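Local structure of glycosyl hydrolase family 2, TIM barrel domain protein (Parabacteroides merdae ATCC 43184, 6DXU) at residues 351-355 with 592-596. The protein is a gut bacterial beta-glucuronidase of glycoside hydrolase family 2, which probably hydrolyses terminal glucuronic acid residues from their conjugates. Numbering follows the deposited sequence.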
# COMPACT_ATOMS: atom_id res chain seq x y z
N GLU D 351 1.13 42.31 22.00
CA GLU D 351 2.53 41.91 22.07
C GLU D 351 3.38 42.68 21.07
O GLU D 351 4.49 43.13 21.39
CB GLU D 351 2.68 40.40 21.81
CG GLU D 351 4.10 39.93 22.08
CD GLU D 351 4.29 38.44 21.94
OE1 GLU D 351 3.35 37.68 22.28
OE2 GLU D 351 5.37 38.03 21.49
N MET D 352 2.91 42.79 19.83
CA MET D 352 3.71 43.46 18.82
C MET D 352 3.79 44.96 19.09
O MET D 352 4.82 45.58 18.83
CB MET D 352 3.15 43.19 17.42
CG MET D 352 3.16 41.69 17.01
SD MET D 352 4.78 40.91 17.20
CE MET D 352 5.72 41.88 16.02
N ARG D 353 2.71 45.55 19.62
CA ARG D 353 2.77 46.94 20.04
C ARG D 353 3.79 47.14 21.17
O ARG D 353 4.53 48.14 21.17
CB ARG D 353 1.38 47.40 20.47
CG ARG D 353 1.35 48.78 21.15
CD ARG D 353 1.18 49.86 20.09
NE ARG D 353 2.45 50.49 19.77
CZ ARG D 353 2.70 51.13 18.64
NH1 ARG D 353 3.89 51.68 18.45
NH2 ARG D 353 1.78 51.20 17.70
N MET D 354 3.84 46.21 22.14
CA MET D 354 4.84 46.28 23.20
C MET D 354 6.26 46.24 22.64
O MET D 354 7.15 46.94 23.13
CB MET D 354 4.67 45.12 24.18
CG MET D 354 3.61 45.28 25.25
SD MET D 354 3.73 43.88 26.40
CE MET D 354 5.23 44.28 27.28
N MET D 355 6.50 45.38 21.64
CA MET D 355 7.81 45.33 21.00
C MET D 355 8.17 46.65 20.36
O MET D 355 9.28 47.16 20.54
CB MET D 355 7.86 44.24 19.92
CG MET D 355 7.88 42.86 20.42
SD MET D 355 8.16 41.81 18.98
CE MET D 355 7.77 40.24 19.77
N PRO D 592 14.55 35.66 24.11
CA PRO D 592 13.48 36.13 23.24
C PRO D 592 12.88 37.40 23.82
O PRO D 592 13.32 37.89 24.87
CB PRO D 592 12.46 35.01 23.33
CG PRO D 592 12.51 34.69 24.83
CD PRO D 592 13.99 34.90 25.24
N PHE D 593 11.82 37.90 23.18
CA PHE D 593 11.09 39.01 23.76
C PHE D 593 10.36 38.60 25.03
O PHE D 593 10.38 39.32 26.04
CB PHE D 593 10.10 39.56 22.73
CG PHE D 593 9.35 40.77 23.20
CD1 PHE D 593 10.03 41.93 23.51
CD2 PHE D 593 7.97 40.74 23.30
CE1 PHE D 593 9.34 43.06 23.92
CE2 PHE D 593 7.28 41.86 23.71
CZ PHE D 593 7.96 43.03 24.02
N LYS D 594 9.67 37.45 24.99
CA LYS D 594 8.76 37.05 26.05
C LYS D 594 9.07 35.64 26.51
O LYS D 594 9.32 34.75 25.69
CB LYS D 594 7.30 37.15 25.57
CG LYS D 594 6.25 36.86 26.65
CD LYS D 594 4.85 36.96 26.08
CE LYS D 594 4.49 35.67 25.31
NZ LYS D 594 3.24 35.82 24.49
N ASP D 595 9.06 35.43 27.84
CA ASP D 595 9.17 34.08 28.40
C ASP D 595 8.23 33.13 27.67
O ASP D 595 7.08 33.49 27.37
CB ASP D 595 8.80 34.06 29.90
CG ASP D 595 9.86 34.71 30.80
OD1 ASP D 595 10.96 35.09 30.34
OD2 ASP D 595 9.57 34.82 32.01
N PHE D 596 8.69 31.90 27.42
CA PHE D 596 7.89 30.90 26.73
C PHE D 596 8.19 29.52 27.29
O PHE D 596 9.26 29.28 27.86
CB PHE D 596 8.15 30.90 25.22
CG PHE D 596 9.54 30.49 24.86
CD1 PHE D 596 9.85 29.16 24.59
CD2 PHE D 596 10.55 31.44 24.82
CE1 PHE D 596 11.15 28.79 24.28
CE2 PHE D 596 11.85 31.08 24.52
CZ PHE D 596 12.15 29.74 24.23
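One face of the Phe593 ring lies against Met355, whose CG sits almost over the ring centre, 3.4 Å from the centroid and 9° off the ring normal. This is a CH-pi contact. The methyl CE of Met355 continues along the same face, 3.6 Å from Phe593 CD2. The sulfur that links these two carbons, SD, stands farther off, 4.7 Å from the ring centroid, which makes a Met-aromatic contact. At the far end of the ring, Met354 CB packs 3.9 Å from Phe593 CZ. The backbone O of Glu351 approaches CE2 obliquely. Phe593 CG is anti to the backbone N (chi1 -176°), which sends the ring out from the loop onto helix 345-357. With the ring gone, as in an alanine here, Met355 CG and CE would probably face a gap and Met354 CB would lose its neighbour.

The stretched Glu351 side chain passes the ring, its carboxylate 23° from parallel to the ring plane, and reaches Lys594. Lys594 NZ donates to Glu351 OE1 at 2.9 Å in a salt bridge; the ammonium stands above the carboxylate plane. Lys594 NZ also bonds Asp335 O and His336 ND1, and Glu351 OE2 pairs with Arg332.

The contact joins a helix of the TIM barrel to the loop after barrel strand 587-589. Ring packing and a buried ion pair lie side by side, and the carboxylate is probably kept ionised by its two cationic neighbours, Lys594 and Arg332.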